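Local coordinates for protein DNA polymerase III, beta subunit (Eubacterium rectale, PDB 3T0P) that probably tethers DNA polymerases and other proteins to DNA and confers processivity, as a ring-shaped head-to-tail homodimer that encircles the duplex, at residues 33-38 with 65-70; 41-46 with 60-65. All coordinates share one frame; numbering follows the deposited sequence.

Interaction 1. Residues 33-38 with 65-70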
loop_
_atom_site.group_PDB
_atom_site.type_symbol
_atom_site.label_atom_id
_atom_site.label_comp_id
_atom_site.label_asym_id
_atom_site.label_seq_id
_atom_site.Cartn_x
_atom_site.Cartn_y
_atom_site.Cartn_z
ATOM N N CYS B 33 -16.763 15.904 11.618
ATOM C CA CYS B 33 -16.589 15.653 13.052
ATOM C C CYS B 33 -17.126 14.298 13.510
ATOM O O CYS B 33 -18.008 13.702 12.894
ATOM C CB CYS B 33 -17.220 16.763 13.886
ATOM S SG CYS B 33 -16.508 18.404 13.607
ATOM N N ILE B 34 -16.604 13.862 14.665
ATOM C CA ILE B 34 -17.051 12.718 15.437
ATOM C C ILE B 34 -17.761 13.315 16.654
ATOM O O ILE B 34 -17.196 14.170 17.329
ATOM C CB ILE B 34 -15.894 11.756 15.837
ATOM C CG1 ILE B 34 -15.423 10.935 14.637
ATOM C CG2 ILE B 34 -16.322 10.824 17.006
ATOM C CD1 ILE B 34 -14.081 10.292 14.822
ATOM N N LEU B 35 -18.986 12.889 16.928
ATOM C CA LEU B 35 -19.659 13.333 18.124
ATOM C C LEU B 35 -19.318 12.430 19.314
ATOM O O LEU B 35 -19.385 11.205 19.210
ATOM C CB LEU B 35 -21.178 13.349 17.924
ATOM C CG LEU B 35 -21.974 13.951 19.065
ATOM C CD1 LEU B 35 -21.890 15.465 19.040
ATOM C CD2 LEU B 35 -23.409 13.494 19.015
ATOM N N ILE B 36 -18.986 13.044 20.451
ATOM C CA ILE B 36 -18.817 12.335 21.706
ATOM C C ILE B 36 -20.059 12.684 22.528
ATOM O O ILE B 36 -20.237 13.842 22.908
ATOM C CB ILE B 36 -17.499 12.607 22.471
ATOM C CG1 ILE B 36 -16.252 12.457 21.570
ATOM C CG2 ILE B 36 -17.411 11.722 23.728
ATOM C CD1 ILE B 36 -15.050 13.073 22.162
ATOM N N ASP B 37 -20.955 11.710 22.724
ATOM C CA ASP B 37 -22.151 11.914 23.530
ATOM C C ASP B 37 -21.995 11.158 24.839
ATOM O O ASP B 37 -22.024 9.927 24.859
ATOM C CB ASP B 37 -23.427 11.478 22.777
ATOM C CG ASP B 37 -24.733 11.880 23.456
ATOM O OD1 ASP B 37 -24.759 11.972 24.703
ATOM O OD2 ASP B 37 -25.726 12.090 22.745
ATOM N N ALA B 38 -21.767 11.896 25.911
ATOM C CA ALA B 38 -21.657 11.363 27.259
ATOM C C ALA B 38 -22.693 12.069 28.158
ATOM O O ALA B 38 -22.406 12.358 29.318
ATOM C CB ALA B 38 -20.252 11.576 27.776
ATOM N N ARG B 65 -20.954 14.848 32.767
ATOM C CA ARG B 65 -21.769 14.602 31.580
ATOM C C ARG B 65 -21.640 15.743 30.575
ATOM O O ARG B 65 -21.451 16.907 30.963
ATOM C CB ARG B 65 -23.235 14.402 31.976
ATOM C CG ARG B 65 -23.507 13.048 32.606
ATOM C CD ARG B 65 -24.913 13.012 33.174
ATOM N NE ARG B 65 -25.388 11.643 33.379
ATOM C CZ ARG B 65 -25.905 11.191 34.517
ATOM N NH1 ARG B 65 -26.031 11.999 35.564
ATOM N NH2 ARG B 65 -26.307 9.931 34.614
ATOM N N GLY B 66 -21.715 15.404 29.299
ATOM C CA GLY B 66 -21.584 16.408 28.256
ATOM C C GLY B 66 -21.490 15.845 26.869
ATOM O O GLY B 66 -21.443 14.628 26.678
ATOM N N ILE B 67 -21.508 16.755 25.896
ATOM C CA ILE B 67 -21.464 16.466 24.467
ATOM C C ILE B 67 -20.498 17.433 23.792
ATOM O O ILE B 67 -20.501 18.622 24.104
ATOM C CB ILE B 67 -22.893 16.539 23.818
ATOM C CG1 ILE B 67 -23.886 15.558 24.486
ATOM C CG2 ILE B 67 -22.835 16.267 22.323
ATOM C CD1 ILE B 67 -25.392 15.778 24.150
ATOM N N ILE B 68 -19.714 16.929 22.835
ATOM C CA ILE B 68 -18.801 17.715 22.010
ATOM C C ILE B 68 -18.641 17.024 20.650
ATOM O O ILE B 68 -18.724 15.799 20.585
ATOM C CB ILE B 68 -17.405 17.952 22.715
ATOM C CG1 ILE B 68 -16.628 19.115 22.075
ATOM C CG2 ILE B 68 -16.511 16.699 22.766
ATOM C CD1 ILE B 68 -16.838 20.413 22.736
ATOM N N ALA B 69 -18.381 17.810 19.592
ATOM C CA ALA B 69 -18.022 17.346 18.249
ATOM C C ALA B 69 -16.580 17.726 18.014
ATOM O O ALA B 69 -16.211 18.866 18.237
ATOM C CB ALA B 69 -18.920 17.962 17.177
ATOM N N LEU B 70 -15.754 16.774 17.622
ATOM C CA LEU B 70 -14.330 17.002 17.360
ATOM C C LEU B 70 -14.028 16.613 15.952
ATOM O O LEU B 70 -14.632 15.661 15.458
ATOM C CB LEU B 70 -13.454 16.189 18.329
ATOM C CG LEU B 70 -13.600 16.479 19.818
ATOM C CD1 LEU B 70 -12.731 15.521 20.651
ATOM C CD2 LEU B 70 -13.262 17.921 20.133
#
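Ile36 carries CG1 anti to its carbonyl carbon (chi1 -50°), and Leu70 places CG in the same relation to its own backbone; the two side chains cross at a slant, Ile36 CD1 meeting Leu70 CD1 at 3.7 Å. Ile68 runs beside Ile36 and offers its CG2 branch, 4.0 Å from Ile36 CD1, while the rest of its side chain leads away. These three side chains share a sheet face with Ile34, and helix 72-81, through Ala72 and Phe75, packs on Ile34, Ile36 and Leu70, while Leu4 of strand 3-7 also touches Ile36.

The other face carries Leu35, Asp37, Ile67 and Ala69. Here Leu35 has CG anti to the backbone N (chi1 -173°), and its CD1 reaches Ile67 CG2 at 3.5 Å. The aliphatic arm of Ile67 runs beside Asp37, CG1 lying 3.7 Å from Asp37 OD1. The carboxylate finds its hydrogen bonds beyond the two strands: Ser39 OG pairs with OD1 and Tyr118 OH with OD2.

Between the faces runs the backbone ladder, in which alternate residues bond across the pair. Ile34 and Leu70 exchange bonds in both directions, as do Ile36 and Ile68, whereas Leu35 and Asp37 turn theirs to strand 43-48. The bond from Ile36 N to Ile68 O is 2.8 Å long and almost straight (173°). Between these bonds, Ile67 CA approaches Ile36 O at 3.3 Å in a CA-H...O contact. The result is an antiparallel strand pair in the sheet-and-helix build repeated in the three domains of bacterial polymerase III beta subunits, here in the N-terminal one.

Interaction 2. Residues 41-46 with 60-65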
loop_
_atom_site.group_PDB
_atom_site.type_symbol
_atom_site.label_atom_id
_atom_site.label_comp_id
_atom_site.label_asym_id
_atom_site.label_seq_id
_atom_site.Cartn_x
_atom_site.Cartn_y
_atom_site.Cartn_z
ATOM N N ASN B 41 -25.592 7.736 30.625
ATOM C CA ASN B 41 -24.744 6.847 31.421
ATOM C C ASN B 41 -23.785 6.040 30.547
ATOM O O ASN B 41 -23.115 5.136 31.043
ATOM C CB ASN B 41 -25.605 5.898 32.262
ATOM C CG ASN B 41 -26.394 6.602 33.333
ATOM O OD1 ASN B 41 -25.843 7.290 34.199
ATOM N ND2 ASN B 41 -27.708 6.438 33.301
ATOM N N GLU B 42 -23.728 6.348 29.248
ATOM C CA GLU B 42 -22.846 5.647 28.317
ATOM C C GLU B 42 -22.004 6.630 27.528
ATOM O O GLU B 42 -22.466 7.734 27.223
ATOM C CB GLU B 42 -23.649 4.785 27.319
ATOM C CG GLU B 42 -24.658 3.832 27.926
ATOM C CD GLU B 42 -25.565 3.199 26.888
ATOM O OE1 GLU B 42 -25.089 2.294 26.171
ATOM O OE2 GLU B 42 -26.748 3.603 26.791
ATOM N N ILE B 43 -20.795 6.223 27.155
ATOM C CA ILE B 43 -19.950 7.041 26.287
ATOM C C ILE B 43 -20.211 6.540 24.895
ATOM O O ILE B 43 -19.903 5.395 24.561
ATOM C CB ILE B 43 -18.451 7.054 26.648
ATOM C CG1 ILE B 43 -18.236 7.585 28.079
ATOM C CG2 ILE B 43 -17.650 7.862 25.589
ATOM C CD1 ILE B 43 -16.888 7.203 28.695
ATOM N N LYS B 44 -20.801 7.401 24.092
ATOM C CA LYS B 44 -21.200 7.079 22.738
ATOM C C LYS B 44 -20.407 7.911 21.745
ATOM O O LYS B 44 -20.376 9.132 21.878
ATOM C CB LYS B 44 -22.713 7.372 22.608
ATOM C CG LYS B 44 -23.543 6.375 21.825
ATOM C CD LYS B 44 -25.040 6.430 22.245
ATOM C CE LYS B 44 -25.923 7.190 21.265
ATOM N NZ LYS B 44 -27.252 7.609 21.829
ATOM N N LEU B 45 -19.763 7.260 20.759
ATOM C CA LEU B 45 -19.109 7.937 19.647
ATOM C C LEU B 45 -20.039 7.858 18.487
ATOM O O LEU B 45 -20.656 6.818 18.296
ATOM C CB LEU B 45 -17.761 7.333 19.271
ATOM C CG LEU B 45 -16.620 7.480 20.247
ATOM C CD1 LEU B 45 -15.346 6.962 19.631
ATOM C CD2 LEU B 45 -16.447 8.919 20.719
HETATM N N MSE B 46 -20.131 8.910 17.684
HETATM C CA MSE B 46 -21.069 8.922 16.563
HETATM C C MSE B 46 -20.537 9.714 15.380
HETATM O O MSE B 46 -19.951 10.780 15.560
HETATM C CB MSE B 46 -22.390 9.536 17.047
HETATM C CG MSE B 46 -23.573 9.292 16.131
HETATM SE SE MSE B 46 -25.274 10.080 16.855
HETATM C CE MSE B 46 -25.105 9.573 18.753
ATOM N N GLY B 60 -15.705 3.343 29.663
ATOM C CA GLY B 60 -15.024 4.429 30.343
ATOM C C GLY B 60 -15.834 5.019 31.468
ATOM O O GLY B 60 -16.949 4.572 31.738
ATOM N N THR B 61 -15.283 6.050 32.104
ATOM C CA THR B 61 -15.877 6.734 33.237
ATOM C C THR B 61 -16.296 8.131 32.836
ATOM O O THR B 61 -15.489 8.888 32.285
ATOM C CB THR B 61 -14.861 6.756 34.389
ATOM O OG1 THR B 61 -14.477 5.412 34.676
ATOM C CG2 THR B 61 -15.401 7.436 35.669
ATOM N N ILE B 62 -17.565 8.482 33.145
ATOM C CA ILE B 62 -18.115 9.821 32.934
ATOM C C ILE B 62 -17.976 10.543 34.272
ATOM O O ILE B 62 -18.621 10.161 35.247
ATOM C CB ILE B 62 -19.574 9.844 32.379
ATOM C CG1 ILE B 62 -19.723 8.968 31.098
ATOM C CG2 ILE B 62 -20.021 11.288 32.119
ATOM C CD1 ILE B 62 -21.134 8.577 30.703
ATOM N N GLU B 63 -17.109 11.546 34.327
ATOM C CA GLU B 63 -16.869 12.329 35.530
ATOM C C GLU B 63 -17.816 13.519 35.563
ATOM O O GLU B 63 -18.254 13.935 36.634
ATOM C CB GLU B 63 -15.415 12.802 35.577
ATOM C CG GLU B 63 -14.541 11.982 36.507
ATOM C CD GLU B 63 -13.368 12.732 37.116
ATOM O OE1 GLU B 63 -13.592 13.773 37.778
ATOM O OE2 GLU B 63 -12.224 12.249 36.967
ATOM N N GLU B 64 -18.098 14.077 34.378
ATOM C CA GLU B 64 -18.980 15.217 34.139
ATOM C C GLU B 64 -19.623 14.994 32.771
ATOM O O GLU B 64 -18.924 14.854 31.765
ATOM C CB GLU B 64 -18.210 16.550 34.224
ATOM N N ARG B 65 -20.954 14.848 32.767
ATOM C CA ARG B 65 -21.769 14.602 31.580
ATOM C C ARG B 65 -21.640 15.743 30.575
ATOM O O ARG B 65 -21.451 16.907 30.963
ATOM C CB ARG B 65 -23.235 14.402 31.976
ATOM C CG ARG B 65 -23.507 13.048 32.606
ATOM C CD ARG B 65 -24.913 13.012 33.174
ATOM N NE ARG B 65 -25.388 11.643 33.379
ATOM C CZ ARG B 65 -25.905 11.191 34.517
ATOM N NH1 ARG B 65 -26.031 11.999 35.564
ATOM N NH2 ARG B 65 -26.307 9.931 34.614
HETATM O O HOH W 1 -19.660 4.739 30.923
#
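Ile43 and Ile62 supply the apolar part of this contact. The two side chains pass one another head to tail, CG1 of Ile43 lying 3.6 Å from CG1 of Ile62, and each methyl tip travels on to rest against the other segment's backbone. Ile62 CD1 ends 3.7 Å from Asn41 C and just as near Glu42 N. In the reverse sense, Ile43 CD1 sits over Gly60, 3.7 Å from Gly60 C, where the glycine has no side chain to intervene. Strand 3-7 touches both isoleucines, Cys6 meeting Ile43 and Leu4 meeting Ile62.

Polar contact is confined to the margin. The Arg65 side chain is extended from CG to NE, and its NH2 stands 2.7 Å from Asn41 OD1. The oxygen lies at the edge of the guanidinium, near its plane, yet the amide plane is turned 62° from that of the guanidinium. The N-H points poorly at its acceptor (118°), which makes this a weak hydrogen bond despite the short distance. A further hold on the arginine comes from the chain just before 41-46, where Ala40 O accepts a hydrogen bond from NE.

Water provides the third kind of link. One molecule donates to Gly60 O at 2.8 Å and, weakly, to Asn41 O at 3.5 Å, forming a lopsided bridge between the two backbones.

No direct backbone hydrogen bond joins the segments, as befits strands 43-48 and 61-64 of different sheets. The chemistry therefore implies a small apolar contact, in which the two isoleucines meet between the sheets with strand 3-7 against both, and weak or water-mediated polar links on the exposed side, where Asn41, Gly60 and Arg65 lie.

How the interactions relate
The two contacts lie in the N-terminal domain, their centres about 9 Å apart, and illustrate nested chain topology: interaction 2 sits inside the loop that interaction 1 closes. Strands 33-38 and 43-48 follow one another in the chain and are neighbours in one sheet, Leu35 N reaching Met46 O and Asp37 N reaching Lys44 O in probable hydrogen bonds. Strand 61-64 belongs to the other sheet, beside strand 3-7, before the chain passes through Arg65, common to both contacts, into strand 66-71. Interaction 1 thus pairs strands within a sheet, whereas interaction 2 joins two sheets. The sheet that holds strands 33-38 and 43-48 continues through strand 52-58 to 231-236, linking N-terminal and central domains.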